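Local coordinates for protein putative aminooxidase (Propionibacterium acnes, PDB 2BAB) that probably isomerises polyunsaturated fatty acids to conjugated products, as an FAD-binding enzyme of the flavin-containing amine oxidoreductase family, at residues 52-57 / 317-322; 46-51 / 203-208. One frame throughout, in Å; residues are numbered along the deposited sequence.

Contact 1 (52-57 / 317-322); sequences HGRRYE and WADDPH. With BU1 (1,4-butanediol), chain G.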
loop_
_atom_site.group_PDB
_atom_site.type_symbol
_atom_site.label_atom_id
_atom_site.label_comp_id
_atom_site.label_asym_id
_atom_site.label_seq_id
_atom_site.Cartn_x
_atom_site.Cartn_y
_atom_site.Cartn_z
ATOM N N HIS A 52 -3.482 -24.317 9.780
ATOM C CA HIS A 52 -3.476 -25.031 11.049
ATOM C C HIS A 52 -4.081 -24.213 12.193
ATOM O O HIS A 52 -3.532 -24.146 13.292
ATOM C CB HIS A 52 -2.061 -25.534 11.372
ATOM C CG HIS A 52 -1.650 -26.692 10.525
ATOM N ND1 HIS A 52 -2.527 -27.687 10.166
ATOM C CD2 HIS A 52 -0.458 -27.029 9.986
ATOM C CE1 HIS A 52 -1.899 -28.576 9.417
ATOM N NE2 HIS A 52 -0.643 -28.201 9.298
ATOM N N GLY A 53 -5.218 -23.592 11.907
ATOM C CA GLY A 53 -5.993 -22.921 12.932
ATOM C C GLY A 53 -5.648 -21.455 13.143
ATOM O O GLY A 53 -6.274 -20.806 13.968
ATOM N N ARG A 54 -4.644 -20.926 12.444
ATOM C CA ARG A 54 -4.309 -19.488 12.552
ATOM C C ARG A 54 -4.144 -18.877 11.176
ATOM O O ARG A 54 -3.733 -19.552 10.230
ATOM C CB ARG A 54 -3.021 -19.238 13.348
ATOM C CG ARG A 54 -2.842 -20.096 14.566
ATOM C CD ARG A 54 -1.654 -19.624 15.398
ATOM N NE ARG A 54 -1.223 -20.688 16.293
ATOM C CZ ARG A 54 -0.238 -20.580 17.169
ATOM N NH1 ARG A 54 0.394 -19.426 17.310
ATOM N NH2 ARG A 54 0.088 -21.619 17.917
ATOM N N ARG A 55 -4.447 -17.579 11.080
ATOM C CA ARG A 55 -4.324 -16.862 9.832
ATOM C C ARG A 55 -2.952 -16.205 9.757
ATOM O O ARG A 55 -2.462 -15.629 10.742
ATOM C CB ARG A 55 -5.493 -15.873 9.670
ATOM C CG ARG A 55 -6.834 -16.608 9.551
ATOM C CD ARG A 55 -8.054 -15.724 9.563
ATOM N NE ARG A 55 -8.284 -15.080 8.282
ATOM C CZ ARG A 55 -9.343 -14.328 8.007
ATOM N NH1 ARG A 55 -10.280 -14.103 8.920
ATOM N NH2 ARG A 55 -9.465 -13.793 6.810
ATOM N N TYR A 56 -2.314 -16.357 8.609
ATOM C CA TYR A 56 -1.077 -15.662 8.284
ATOM C C TYR A 56 -1.383 -14.577 7.266
ATOM O O TYR A 56 -2.493 -14.516 6.738
ATOM C CB TYR A 56 -0.006 -16.622 7.766
ATOM C CG TYR A 56 -0.314 -17.397 6.498
ATOM C CD1 TYR A 56 0.222 -17.007 5.276
ATOM C CD2 TYR A 56 -1.117 -18.541 6.527
ATOM C CE1 TYR A 56 -0.031 -17.727 4.120
ATOM C CE2 TYR A 56 -1.385 -19.260 5.367
ATOM C CZ TYR A 56 -0.825 -18.855 4.172
ATOM O OH TYR A 56 -1.060 -19.563 3.009
ATOM N N GLU A 57 -0.406 -13.711 7.027
ATOM C CA GLU A 57 -0.557 -12.558 6.158
ATOM C C GLU A 57 0.234 -12.722 4.842
ATOM O O GLU A 57 1.466 -12.839 4.846
ATOM C CB GLU A 57 -0.113 -11.276 6.879
ATOM C CG GLU A 57 -0.816 -10.988 8.201
ATOM C CD GLU A 57 -2.236 -10.479 8.035
ATOM O OE1 GLU A 57 -2.889 -10.820 7.013
ATOM O OE2 GLU A 57 -2.700 -9.735 8.928
ATOM N N TRP A 317 3.989 -15.891 14.579
ATOM C CA TRP A 317 3.542 -16.757 15.673
ATOM C C TRP A 317 4.745 -17.324 16.424
ATOM O O TRP A 317 5.305 -18.382 16.055
ATOM C CB TRP A 317 2.652 -17.890 15.125
ATOM C CG TRP A 317 1.432 -17.410 14.396
ATOM C CD1 TRP A 317 1.132 -17.624 13.082
ATOM C CD2 TRP A 317 0.313 -16.686 14.949
ATOM N NE1 TRP A 317 -0.091 -17.066 12.777
ATOM C CE2 TRP A 317 -0.617 -16.492 13.902
ATOM C CE3 TRP A 317 0.007 -16.193 16.225
ATOM C CZ2 TRP A 317 -1.829 -15.803 14.086
ATOM C CZ3 TRP A 317 -1.190 -15.520 16.411
ATOM C CH2 TRP A 317 -2.094 -15.315 15.343
ATOM N N ALA A 318 5.137 -16.611 17.480
ATOM C CA ALA A 318 6.356 -16.897 18.241
ATOM C C ALA A 318 6.371 -18.300 18.872
ATOM O O ALA A 318 7.428 -18.918 18.991
ATOM C CB ALA A 318 6.556 -15.828 19.344
ATOM N N ASP A 319 5.207 -18.776 19.297
ATOM C CA ASP A 319 5.128 -19.984 20.099
ATOM C C ASP A 319 5.224 -21.287 19.305
ATOM O O ASP A 319 5.453 -22.344 19.905
ATOM C CB ASP A 319 3.811 -20.009 20.860
ATOM C CG ASP A 319 2.630 -20.064 19.922
ATOM O OD1 ASP A 319 2.439 -19.085 19.162
ATOM O OD2 ASP A 319 1.957 -21.108 19.918
ATOM N N ASP A 320 4.996 -21.227 17.996
ATOM C CA ASP A 320 4.913 -22.433 17.166
ATOM C C ASP A 320 5.939 -22.392 16.037
ATOM O O ASP A 320 5.786 -21.644 15.067
ATOM C CB ASP A 320 3.519 -22.558 16.564
ATOM C CG ASP A 320 3.346 -23.820 15.740
ATOM O OD1 ASP A 320 4.282 -24.645 15.656
ATOM O OD2 ASP A 320 2.242 -23.981 15.177
ATOM N N PRO A 321 6.989 -23.207 16.150
ATOM C CA PRO A 321 8.057 -23.151 15.140
ATOM C C PRO A 321 7.670 -23.830 13.833
ATOM O O PRO A 321 8.464 -23.855 12.908
ATOM C CB PRO A 321 9.218 -23.886 15.841
ATOM C CG PRO A 321 8.493 -24.916 16.706
ATOM C CD PRO A 321 7.286 -24.180 17.219
ATOM N N HIS A 322 6.456 -24.383 13.772
ATOM C CA HIS A 322 5.925 -24.968 12.555
ATOM C C HIS A 322 4.878 -24.080 11.893
ATOM O O HIS A 322 4.176 -24.534 10.989
ATOM C CB HIS A 322 5.366 -26.355 12.859
ATOM C CG HIS A 322 6.410 -27.315 13.350
ATOM N ND1 HIS A 322 6.137 -28.322 14.256
ATOM C CD2 HIS A 322 7.733 -27.395 13.081
ATOM C CE1 HIS A 322 7.251 -28.999 14.497
ATOM N NE2 HIS A 322 8.237 -28.445 13.809
HETATM C C1 BU1 G . -7.155 -16.831 13.582
HETATM C C2 BU1 G . -7.003 -17.446 14.978
HETATM C C3 BU1 G . -6.617 -16.396 16.003
HETATM C C4 BU1 G . -5.687 -16.944 17.090
HETATM O O5 BU1 G . -5.875 -16.363 13.115
HETATM O O6 BU1 G . -5.431 -15.904 18.058
HETATM O O HOH W 1 -0.761 -23.288 14.541
HETATM O O HOH W 2 -0.896 -18.696 10.287
HETATM O O HOH W 3 0.034 -24.472 17.073
#
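Arg54 reaches across Trp317 to clasp Asp319, joining the two-stranded hairpin of strands 50-51 and 54-55 to the loop between strands 312-315 and 325-330. Asp319 belongs to a type I beta turn running from Trp317 to Asp320. The arginine chain starts with Arg54 CB packed against the indole, 3.7 Å from Trp317 CE2. Arg54 CD then lies over one face of the ring, a CH-pi contact 3.7 Å from the centroid of the five-membered ring of Trp317. Extended from CG to NE, the chain reaches past the indole, and Arg54 NH1 passes 3.4 Å from Trp317 CE3, which lies near the guanidinium plane. The grip on the carboxylate is end-on: Arg54 NH1 meets Asp319 OD1 at 2.8 Å, and Arg54 NH2 meets Asp319 OD2 at 2.8 Å. Both oxygens use their syn lone pairs. The two flat groups are nearly coplanar, 8° apart, and the NH1 bond is almost straight at 176°. The guanidinium stands steeply to the indole plane. Along the hairpin, Arg55 N donates to butanediol O5, while Arg55 NE turns to Ser48 O. Asp320 OD1 closes an Asx turn by accepting from His322 N. Asp320 OD2 shares water 3 with Arg54 NH2, each 3.0 Å from the water.

Contact 2 (46-51 / 203-208); sequences CHSPNY and DGTQAM. With BU1 (1,4-butanediol), chain G.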
loop_
_atom_site.group_PDB
_atom_site.type_symbol
_atom_site.label_atom_id
_atom_site.label_comp_id
_atom_site.label_asym_id
_atom_site.label_seq_id
_atom_site.Cartn_x
_atom_site.Cartn_y
_atom_site.Cartn_z
ATOM N N CYS A 46 -5.211 -6.901 1.592
ATOM C CA CYS A 46 -5.404 -7.427 2.943
ATOM C C CYS A 46 -5.927 -8.852 2.795
ATOM O O CYS A 46 -7.110 -9.087 2.494
ATOM C CB CYS A 46 -6.363 -6.563 3.737
ATOM S SG CYS A 46 -5.774 -4.858 3.972
ATOM N N HIS A 47 -5.014 -9.803 2.903
ATOM C CA HIS A 47 -5.301 -11.164 2.492
ATOM C C HIS A 47 -4.652 -12.125 3.463
ATOM O O HIS A 47 -3.416 -12.262 3.493
ATOM C CB HIS A 47 -4.801 -11.416 1.078
ATOM C CG HIS A 47 -5.294 -12.702 0.490
ATOM N ND1 HIS A 47 -6.578 -12.854 0.015
ATOM C CD2 HIS A 47 -4.682 -13.895 0.305
ATOM C CE1 HIS A 47 -6.731 -14.077 -0.451
ATOM N NE2 HIS A 47 -5.598 -14.735 -0.281
ATOM N N SER A 48 -5.500 -12.793 4.243
ATOM C CA SER A 48 -5.056 -13.485 5.458
ATOM C C SER A 48 -5.558 -14.932 5.440
ATOM O O SER A 48 -6.567 -15.245 6.041
ATOM C CB SER A 48 -5.565 -12.766 6.708
ATOM O OG SER A 48 -5.395 -11.368 6.614
ATOM N N PRO A 49 -4.846 -15.811 4.735
ATOM C CA PRO A 49 -5.270 -17.196 4.671
ATOM C C PRO A 49 -5.024 -18.005 5.946
ATOM O O PRO A 49 -4.197 -17.636 6.795
ATOM C CB PRO A 49 -4.444 -17.774 3.505
ATOM C CG PRO A 49 -3.785 -16.577 2.845
ATOM C CD PRO A 49 -3.630 -15.580 3.926
ATOM N N ASN A 50 -5.750 -19.115 6.035
ATOM C CA ASN A 50 -5.688 -20.041 7.161
ATOM C C ASN A 50 -4.606 -21.103 7.023
ATOM O O ASN A 50 -4.318 -21.610 5.928
ATOM C CB ASN A 50 -7.047 -20.741 7.346
ATOM C CG ASN A 50 -8.194 -19.766 7.555
ATOM O OD1 ASN A 50 -8.513 -19.399 8.677
ATOM N ND2 ASN A 50 -8.840 -19.387 6.478
ATOM N N TYR A 51 -4.015 -21.457 8.159
ATOM C CA TYR A 51 -3.039 -22.524 8.228
ATOM C C TYR A 51 -3.008 -23.079 9.648
ATOM O O TYR A 51 -2.606 -22.390 10.602
ATOM C CB TYR A 51 -1.651 -22.034 7.793
ATOM C CG TYR A 51 -0.648 -23.158 7.739
ATOM C CD1 TYR A 51 -0.696 -24.110 6.722
ATOM C CD2 TYR A 51 0.334 -23.297 8.727
ATOM C CE1 TYR A 51 0.210 -25.164 6.677
ATOM C CE2 TYR A 51 1.240 -24.329 8.688
ATOM C CZ TYR A 51 1.187 -25.259 7.653
ATOM O OH TYR A 51 2.082 -26.300 7.624
ATOM N N ASP A 203 -6.694 -12.241 13.642
ATOM C CA ASP A 203 -7.490 -12.825 12.565
ATOM C C ASP A 203 -7.058 -12.317 11.184
ATOM O O ASP A 203 -7.651 -12.664 10.166
ATOM C CB ASP A 203 -8.972 -12.496 12.803
ATOM C CG ASP A 203 -9.467 -13.044 14.134
ATOM O OD1 ASP A 203 -9.514 -14.282 14.249
ATOM O OD2 ASP A 203 -9.754 -12.248 15.059
ATOM N N GLY A 204 -6.019 -11.494 11.168
ATOM C CA GLY A 204 -5.456 -10.972 9.934
ATOM C C GLY A 204 -6.108 -9.659 9.569
ATOM O O GLY A 204 -7.265 -9.397 9.948
ATOM N N THR A 205 -5.378 -8.824 8.830
ATOM C CA THR A 205 -5.913 -7.554 8.352
ATOM C C THR A 205 -7.159 -7.769 7.481
ATOM O O THR A 205 -8.069 -6.942 7.478
ATOM C CB THR A 205 -4.859 -6.781 7.498
ATOM O OG1 THR A 205 -4.415 -7.636 6.430
ATOM C CG2 THR A 205 -3.672 -6.320 8.365
ATOM N N GLN A 206 -7.206 -8.889 6.750
ATOM C CA GLN A 206 -8.396 -9.216 5.940
ATOM C C GLN A 206 -9.701 -9.243 6.739
ATOM O O GLN A 206 -10.757 -8.847 6.232
ATOM C CB GLN A 206 -8.236 -10.566 5.235
ATOM C CG GLN A 206 -9.346 -10.853 4.217
ATOM C CD GLN A 206 -9.114 -12.111 3.424
ATOM O OE1 GLN A 206 -8.345 -12.979 3.836
ATOM N NE2 GLN A 206 -9.800 -12.235 2.285
ATOM N N ALA A 207 -9.627 -9.722 7.977
ATOM C CA ALA A 207 -10.813 -9.958 8.806
ATOM C C ALA A 207 -11.712 -8.730 8.990
ATOM O O ALA A 207 -12.928 -8.815 8.814
ATOM C CB ALA A 207 -10.412 -10.552 10.187
ATOM N N MET A 208 -11.120 -7.590 9.320
ATOM C CA MET A 208 -11.916 -6.379 9.506
ATOM C C MET A 208 -12.544 -5.885 8.215
ATOM O O MET A 208 -13.587 -5.253 8.252
ATOM C CB MET A 208 -11.117 -5.268 10.170
ATOM C CG MET A 208 -9.894 -4.763 9.366
ATOM S SD MET A 208 -8.624 -4.105 10.464
ATOM C CE MET A 208 -7.274 -3.814 9.308
HETATM C C1 BU1 G . -7.155 -16.831 13.582
HETATM C C2 BU1 G . -7.003 -17.446 14.978
HETATM C C3 BU1 G . -6.617 -16.396 16.003
HETATM C C4 BU1 G . -5.687 -16.944 17.090
HETATM O O5 BU1 G . -5.875 -16.363 13.115
HETATM O O6 BU1 G . -5.431 -15.904 18.058
#
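Ser48 and Gln206 exchange hydrogen bonds in both directions, each backbone N donating to the other residue's side chain. Ser48 N gives a nearly straight bond to Gln206 OE1, 2.9 Å long at 170°. The donor stands well above the amide carbonyl plane, 45° out of it. In return Gln206 N donates to Ser48 OG at 3.1 Å. The glutamine can close this pair because CG is anti to its backbone N (chi1 -171°) and the chain runs on extended. This lays the side chain alongside the 46-48 backbone, with Gln206 CB 3.3 Å from Cys46 O. Both polar ends have further partners. Ser48 OG is hydrogen-bonded to Glu57, and Gln206 NE2 to Val42 O, so the buried hydroxyl and the buried amide each have more than one polar partner. The chains come close at Gly204, whose CA is 3.3 Å from Ser48 OG. At the inner end, Cys46 CB packs 3.5 Å from Thr205 OG1, which is hydrogen-bonded to Ala60 O. The side chain of Cys46 also lies about 4 Å from the FAD at the nearest atoms. The contact thus sets helix 205-215 against the extended segment 46-49 that leads into strand 50-51. Phe408 of helix 408-423 touches Cys46, Thr205 and Met208, and strand 54-55 brings Arg55 against Ala207.

Overall arrangement
The first segments, 46-51 and 52-57, are consecutive and form one antiparallel hairpin. The two contacts cross along the chain, and their centres lie 12 Å apart. Several bonds tie them directly, among them Glu57 OE1 to Ser48 OG at 2.6 Å, Arg55 NE to Ser48 O at 2.8 Å, and Thr205 N to Glu57 OE2. Arg55 also forms a salt bridge with Glu210. One butanediol touches both contacts. Contact 2 is the inner one, buried beside the flavin site, and the Thr205 side chain is about 9 Å from the bound octadecadienoic acid. Contact 1 is at the surface, with the Trp317 side chain about 12 Å from that fatty acid.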